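Local structure of hypothetical protein APE0754 (Aeropyrum pernix, 1TUA) at residues E13-V18 against S44-E49; A27-R32 against E65-I70; I70-P75 against L89-L94. The protein is of unknown function but contains two K homology domains and probably binds RNA. One frame throughout, in Å; residues are numbered along the deposited sequence.

Contact 1 (E13-V18 against S44-E49)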
# COMPACT_ATOMS: atom_id res chain seq x y z
N GLU A 13 10.58 1.82 14.01
CA GLU A 13 11.59 1.09 13.25
C GLU A 13 11.63 1.47 11.76
O GLU A 13 12.50 1.00 11.02
CB GLU A 13 11.36 -0.42 13.38
CG GLU A 13 10.03 -0.92 12.82
CD GLU A 13 8.91 -1.00 13.86
OE1 GLU A 13 8.79 -0.09 14.72
OE2 GLU A 13 8.14 -1.98 13.81
N ARG A 14 10.70 2.31 11.32
CA ARG A 14 10.67 2.72 9.92
C ARG A 14 10.89 4.22 9.73
O ARG A 14 10.90 4.70 8.60
CB ARG A 14 9.33 2.34 9.28
CG ARG A 14 9.11 0.85 9.17
CD ARG A 14 10.09 0.25 8.19
NE ARG A 14 9.75 0.58 6.81
CZ ARG A 14 10.57 0.43 5.78
NH1 ARG A 14 11.80 -0.03 5.97
NH2 ARG A 14 10.16 0.74 4.56
N LEU A 15 11.10 4.96 10.82
CA LEU A 15 11.29 6.40 10.71
C LEU A 15 12.50 6.75 9.84
O LEU A 15 12.49 7.74 9.11
CB LEU A 15 11.43 7.02 12.10
CG LEU A 15 11.25 8.54 12.16
CD1 LEU A 15 9.90 8.94 11.56
CD2 LEU A 15 11.36 9.00 13.60
N GLY A 16 13.54 5.92 9.92
CA GLY A 16 14.72 6.17 9.11
C GLY A 16 14.44 5.99 7.63
O GLY A 16 15.00 6.69 6.79
N ALA A 17 13.56 5.05 7.31
CA ALA A 17 13.22 4.80 5.91
C ALA A 17 12.39 5.95 5.36
O ALA A 17 12.49 6.29 4.19
CB ALA A 17 12.45 3.48 5.79
N VAL A 18 11.56 6.54 6.22
CA VAL A 18 10.71 7.66 5.81
C VAL A 18 11.55 8.91 5.56
O VAL A 18 11.34 9.63 4.58
CB VAL A 18 9.65 7.96 6.88
CG1 VAL A 18 8.93 9.27 6.55
CG2 VAL A 18 8.66 6.82 6.96
N SER A 44 7.83 9.79 16.92
CA SER A 44 7.76 9.03 15.68
C SER A 44 6.47 9.38 14.94
O SER A 44 5.67 8.52 14.58
CB SER A 44 7.82 7.53 15.97
OG SER A 44 8.16 6.80 14.81
N MET A 45 6.29 10.68 14.74
CA MET A 45 5.12 11.23 14.08
C MET A 45 5.62 12.16 12.97
O MET A 45 6.61 12.87 13.14
CB MET A 45 4.30 12.02 15.10
CG MET A 45 3.04 12.68 14.57
SD MET A 45 1.71 11.51 14.25
CE MET A 45 1.08 11.24 15.93
N VAL A 46 4.93 12.14 11.84
CA VAL A 46 5.29 12.98 10.72
C VAL A 46 4.11 13.90 10.42
O VAL A 46 2.96 13.49 10.55
CB VAL A 46 5.63 12.10 9.49
CG1 VAL A 46 5.73 12.94 8.22
CG2 VAL A 46 6.96 11.35 9.75
N ILE A 47 4.39 15.15 10.08
CA ILE A 47 3.33 16.10 9.76
C ILE A 47 3.52 16.57 8.32
O ILE A 47 4.60 17.04 7.96
CB ILE A 47 3.35 17.32 10.69
CG1 ILE A 47 3.33 16.86 12.15
CG2 ILE A 47 2.14 18.22 10.39
CD1 ILE A 47 3.45 17.99 13.15
N VAL A 48 2.48 16.42 7.51
CA VAL A 48 2.53 16.83 6.11
C VAL A 48 1.68 18.08 5.93
O VAL A 48 0.51 18.10 6.32
CB VAL A 48 1.99 15.71 5.19
CG1 VAL A 48 2.16 16.11 3.73
CG2 VAL A 48 2.71 14.39 5.47
N GLU A 49 2.27 19.13 5.36
CA GLU A 49 1.57 20.38 5.12
C GLU A 49 1.84 20.87 3.70
O GLU A 49 2.85 20.52 3.10
CB GLU A 49 2.08 21.49 6.05
CG GLU A 49 2.11 21.18 7.52
CD GLU A 49 2.77 22.32 8.28
OE1 GLU A 49 3.86 22.76 7.84
OE2 GLU A 49 2.21 22.77 9.29
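Ser44 opens the strand segment by meeting Leu15 from helix 15-19: the leucine CD2 methyl rests 4.1 Å from Ser44 OG and almost as near to Ser44 CA. Ser44 OG is hydrogen-bonded to the carbonyl O of Val10, which takes care of a buried polar atom, and the methyl therefore lies alongside a hydroxyl that is already satisfied. Ser44 adopts left-handed backbone angles (phi 48°) and, with Met45, faces Asp40 in a G1 beta bulge, so the contact starts where the chain has just turned from strand 35-40 into strand 45-50. As the strand alternates, Met45 turns away from the helix and Val46 brings the side chains back toward it. The Val46 CG2 methyl touches two residues one helical turn apart, Leu15 CD1 at 4.2 Å and Val18 CG1 at 4.3 Å. Leu15 can serve both strand residues because its CG stands anti to the backbone N (chi1 -164°) and its two methyls then divide, CD2 going to Ser44 and CD1 to Val46. Val48, next on the same side of the strand, lies beyond the short helix and packs on helix 57-72 instead. Around the shared methyls, Leu15 also touches Val39, Val46 touches Ile37, and Val18 reaches Ile70. The strand is the middle one of three, bonded to strand 6-9 on one edge and strand 35-40 on the other, and helix 15-19 sits over one end of its helix-facing side. A short first helix packed on the central strand of an antiparallel sheet ordered 1-3-2 belongs to the type I KH fold.

Contact 2 (A27-R32 against E65-I70); sequences AEIMRR and EVVKAI
Ile29 of helix 24-33 points at Val66 of helix 57-72, where two of the three helices covering the sheet of the type I KH fold are joined across a wide spacing. The segments run nearly antiparallel, at 155°, with their axes 11.3 Å apart, a distance that one long side chain bridges almost alone. From Ala27 the first helix presents only one residue to its partner, Ile29. Its CG1 lies beside the backbone N (chi1 -61°), and the extended chain beyond carries CD1 out to the other helix. Ile29 and Val66 meet tip to tip, with Ile29 CD1 3.6 Å from Val66 CG1. The same methyl passes Val67 at about a right angle, with Ile29 CD1 4.2 Å from Val67 CG2. Phe80, from the chain following helix 76-79, and Val18 of helix 15-19 pack beside the same side chains, Phe80 on Ile29 and Val18 on Val67. After Ile29 the helix turns to other neighbours: Arg32 lies against Leu83, which also touches Val66. The last and loosest approach joins the ends of two isoleucines, Ile29 CD1 and Ile70 CD1, 4.5 Å apart.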
# COMPACT_ATOMS: atom_id res chain seq x y z
N ALA A 27 12.69 14.57 1.37
CA ALA A 27 12.97 15.68 0.47
C ALA A 27 12.35 15.42 -0.90
O ALA A 27 11.79 16.33 -1.51
CB ALA A 27 14.47 15.87 0.31
N GLU A 28 12.46 14.19 -1.39
CA GLU A 28 11.90 13.83 -2.69
C GLU A 28 10.38 13.86 -2.64
O GLU A 28 9.74 14.30 -3.61
CB GLU A 28 12.39 12.43 -3.10
CG GLU A 28 12.03 12.02 -4.52
CD GLU A 28 12.48 13.03 -5.57
OE1 GLU A 28 13.44 13.80 -5.31
OE2 GLU A 28 11.89 13.05 -6.66
N ILE A 29 9.78 13.42 -1.54
CA ILE A 29 8.32 13.45 -1.44
C ILE A 29 7.87 14.91 -1.48
O ILE A 29 6.92 15.25 -2.19
CB ILE A 29 7.82 12.81 -0.13
CG1 ILE A 29 8.23 11.35 -0.06
CG2 ILE A 29 6.29 12.92 -0.06
CD1 ILE A 29 7.91 10.68 1.26
N MET A 30 8.56 15.76 -0.73
CA MET A 30 8.24 17.18 -0.69
C MET A 30 8.38 17.80 -2.09
O MET A 30 7.50 18.54 -2.54
CB MET A 30 9.19 17.92 0.28
CG MET A 30 8.91 17.67 1.77
SD MET A 30 10.09 18.53 2.89
CE MET A 30 11.04 17.22 3.36
N ARG A 31 9.48 17.49 -2.76
CA ARG A 31 9.77 18.01 -4.09
C ARG A 31 8.71 17.70 -5.13
O ARG A 31 8.32 18.56 -5.91
CB ARG A 31 11.12 17.46 -4.55
CG ARG A 31 11.60 17.96 -5.88
CD ARG A 31 13.06 17.56 -6.09
NE ARG A 31 13.88 18.01 -4.96
CZ ARG A 31 14.45 17.19 -4.08
NH1 ARG A 31 14.30 15.88 -4.18
NH2 ARG A 31 15.18 17.69 -3.08
N ARG A 32 8.24 16.46 -5.15
CA ARG A 32 7.24 16.03 -6.13
C ARG A 32 5.80 16.45 -5.85
O ARG A 32 4.99 16.49 -6.78
CB ARG A 32 7.32 14.51 -6.28
CG ARG A 32 8.65 14.07 -6.88
CD ARG A 32 8.78 12.57 -7.03
NE ARG A 32 7.75 12.01 -7.90
CZ ARG A 32 7.74 10.74 -8.31
NH1 ARG A 32 8.70 9.91 -7.92
NH2 ARG A 32 6.75 10.30 -9.09
N GLU A 65 0.11 9.47 2.01
CA GLU A 65 -0.05 8.04 1.72
C GLU A 65 1.31 7.40 1.48
O GLU A 65 1.54 6.27 1.88
CB GLU A 65 -0.96 7.82 0.51
CG GLU A 65 -2.42 8.15 0.81
CD GLU A 65 -3.02 7.23 1.86
OE1 GLU A 65 -3.38 6.09 1.52
OE2 GLU A 65 -3.12 7.65 3.03
N VAL A 66 2.21 8.13 0.83
CA VAL A 66 3.55 7.60 0.59
C VAL A 66 4.22 7.33 1.94
O VAL A 66 4.82 6.27 2.15
CB VAL A 66 4.41 8.58 -0.22
CG1 VAL A 66 5.86 8.11 -0.25
CG2 VAL A 66 3.86 8.70 -1.63
N VAL A 67 4.12 8.28 2.86
CA VAL A 67 4.70 8.12 4.19
C VAL A 67 4.10 6.90 4.89
O VAL A 67 4.82 6.10 5.49
CB VAL A 67 4.47 9.37 5.06
CG1 VAL A 67 4.86 9.07 6.51
CG2 VAL A 67 5.28 10.54 4.51
N LYS A 68 2.79 6.76 4.83
CA LYS A 68 2.12 5.63 5.46
C LYS A 68 2.60 4.32 4.85
O LYS A 68 2.85 3.35 5.57
CB LYS A 68 0.60 5.75 5.32
CG LYS A 68 -0.16 4.59 5.93
CD LYS A 68 -1.66 4.74 5.74
CE LYS A 68 -2.43 3.55 6.32
NZ LYS A 68 -3.91 3.62 6.04
N ALA A 69 2.73 4.29 3.53
CA ALA A 69 3.18 3.09 2.82
C ALA A 69 4.61 2.67 3.24
O ALA A 69 4.90 1.48 3.38
CB ALA A 69 3.12 3.31 1.31
N ILE A 70 5.49 3.65 3.43
CA ILE A 70 6.86 3.34 3.85
C ILE A 70 6.84 2.82 5.29
O ILE A 70 7.56 1.87 5.63
CB ILE A 70 7.77 4.59 3.76
CG1 ILE A 70 7.91 4.99 2.28
CG2 ILE A 70 9.14 4.31 4.40
CD1 ILE A 70 8.58 6.34 2.07

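Contact 3 (I70-P75 against L89-L94); sequences ISLGFP and LVVVDL
The Phe74 ring meets Leu89 at a slant: Phe74 CE2 is 4.4 Å from Leu89 CD1, and the methyl comes in obliquely to the ring. Elsewhere the ring packs on Ala139 and Ile141 of strand 137-141 and on Ala69 of helix 57-72, which makes it a wedge between the end of that helix and the sheet formed by strands 87-93, 137-141 and 130-133. Leu72, in the last turn of the helix, makes the larger part of the contact. Its CG lies beside the backbone N (chi1 -74°), and the CD1 branch reaches between two strand residues that point to the same side. Leu72 CD1 lies 3.5 Å from Val91 CG2, closer than ordinary van der Waals contact, and 4.1 Å from Leu89 CD2. Leu72 crosses both side chains obliquely, and it also touches Glu137 and Ala139 of the adjacent strand. Between Leu72 and Phe74 the helix stops in a Schellman motif. Gly73 has a positive phi of 131°, a value that calls for glycine; Gly73 N bonds to Ile70 O at 3.0 Å, and Phe74 N probably bonds to Ala69 O at 3.1 Å. This reversal puts the two apolar side chains on the same strand face from successive parts of the chain. The intervening Val90 points away, and with Val92 it packs on helix 144-158 behind the sheet. One face of strand 87-93 therefore meets the end of helix 57-72, the other helix 144-158, in keeping with a four-layer alpha-beta sandwich. Methyls and one aromatic ring make this contact, with no polar bond between the segments, consistent with the two domains being joined here mainly by apolar packing.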
# COMPACT_ATOMS: atom_id res chain seq x y z
N ILE A 70 5.49 3.65 3.43
CA ILE A 70 6.86 3.34 3.85
C ILE A 70 6.84 2.82 5.29
O ILE A 70 7.56 1.87 5.63
CB ILE A 70 7.77 4.59 3.76
CG1 ILE A 70 7.91 4.99 2.28
CG2 ILE A 70 9.14 4.31 4.40
CD1 ILE A 70 8.58 6.34 2.07
N SER A 71 6.01 3.43 6.12
CA SER A 71 5.86 3.01 7.52
C SER A 71 5.40 1.55 7.58
O SER A 71 5.85 0.78 8.42
CB SER A 71 4.84 3.91 8.22
OG SER A 71 4.65 3.51 9.57
N LEU A 72 4.50 1.19 6.67
CA LEU A 72 3.97 -0.18 6.61
C LEU A 72 4.98 -1.22 6.15
O LEU A 72 4.76 -2.43 6.32
CB LEU A 72 2.73 -0.21 5.71
CG LEU A 72 1.48 0.41 6.34
CD1 LEU A 72 0.42 0.60 5.28
CD2 LEU A 72 0.98 -0.47 7.47
N GLY A 73 6.08 -0.78 5.55
CA GLY A 73 7.10 -1.72 5.11
C GLY A 73 7.61 -1.59 3.69
O GLY A 73 8.65 -2.16 3.36
N PHE A 74 6.89 -0.85 2.85
CA PHE A 74 7.31 -0.66 1.47
C PHE A 74 8.57 0.19 1.36
O PHE A 74 8.72 1.17 2.08
CB PHE A 74 6.23 0.06 0.65
CG PHE A 74 5.16 -0.84 0.10
CD1 PHE A 74 5.45 -1.79 -0.87
CD2 PHE A 74 3.84 -0.69 0.51
CE1 PHE A 74 4.45 -2.59 -1.42
CE2 PHE A 74 2.82 -1.48 -0.03
CZ PHE A 74 3.13 -2.43 -1.00
N PRO A 75 9.50 -0.19 0.48
CA PRO A 75 10.70 0.65 0.35
C PRO A 75 10.20 1.92 -0.36
O PRO A 75 9.21 1.87 -1.11
CB PRO A 75 11.63 -0.20 -0.53
CG PRO A 75 10.68 -1.08 -1.30
CD PRO A 75 9.66 -1.46 -0.25
N LEU A 89 -3.72 2.99 -1.66
CA LEU A 89 -3.12 2.09 -0.69
C LEU A 89 -4.22 1.39 0.09
O LEU A 89 -5.09 2.04 0.67
CB LEU A 89 -2.24 2.89 0.27
CG LEU A 89 -1.66 2.14 1.47
CD1 LEU A 89 -0.67 1.07 1.00
CD2 LEU A 89 -0.96 3.14 2.38
N VAL A 90 -4.19 0.06 0.08
CA VAL A 90 -5.17 -0.74 0.80
C VAL A 90 -4.38 -1.61 1.76
O VAL A 90 -3.32 -2.12 1.41
CB VAL A 90 -5.98 -1.63 -0.14
CG1 VAL A 90 -6.83 -2.60 0.68
CG2 VAL A 90 -6.86 -0.76 -1.02
N VAL A 91 -4.90 -1.78 2.97
CA VAL A 91 -4.20 -2.58 3.97
C VAL A 91 -5.07 -3.67 4.56
O VAL A 91 -6.24 -3.45 4.86
CB VAL A 91 -3.68 -1.70 5.13
CG1 VAL A 91 -2.98 -2.57 6.17
CG2 VAL A 91 -2.73 -0.64 4.60
N VAL A 92 -4.48 -4.86 4.71
CA VAL A 92 -5.17 -5.99 5.32
C VAL A 92 -4.48 -6.22 6.67
O VAL A 92 -3.30 -6.55 6.72
CB VAL A 92 -5.04 -7.26 4.46
CG1 VAL A 92 -5.61 -8.45 5.21
CG2 VAL A 92 -5.77 -7.07 3.15
N ASP A 93 -5.22 -6.00 7.75
CA ASP A 93 -4.65 -6.20 9.08
C ASP A 93 -4.93 -7.66 9.44
O ASP A 93 -6.07 -8.02 9.73
CB ASP A 93 -5.30 -5.27 10.11
CG ASP A 93 -4.56 -5.28 11.44
OD1 ASP A 93 -4.30 -6.38 11.97
OD2 ASP A 93 -4.24 -4.19 11.95
N LEU A 94 -3.88 -8.48 9.42
CA LEU A 94 -4.03 -9.90 9.71
C LEU A 94 -4.53 -10.23 11.11
O LEU A 94 -5.05 -11.32 11.34
CB LEU A 94 -2.70 -10.62 9.42
CG LEU A 94 -2.20 -10.51 7.98
CD1 LEU A 94 -0.87 -11.22 7.83
CD2 LEU A 94 -3.23 -11.12 7.02

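In the fold
Helix 57-72 ties the three contacts together. Contacts 1 and 2 lie within the first KH domain, their centres about 10 Å apart, and their segments alternate along the chain; Val18 CG2 and Ile70 CG2 meet at 3.6 Å. In KH domains the GXXG loop between the first two helices, here 15-19 and 24-33, commonly contacts nucleic acid; contacts 1 and 2 each hold one of the helices that flank this loop, whose RNA role here is only inferred. Contact 3 carries the helix end onto the second KH domain; its centre lies about 14 Å from those of contacts 1 and 2. Arg14, in the 13-18 segment of contact 1, probably hydrogen-bonds through NE to Ile70 O (2.8 Å), the residue contacts 2 and 3 share.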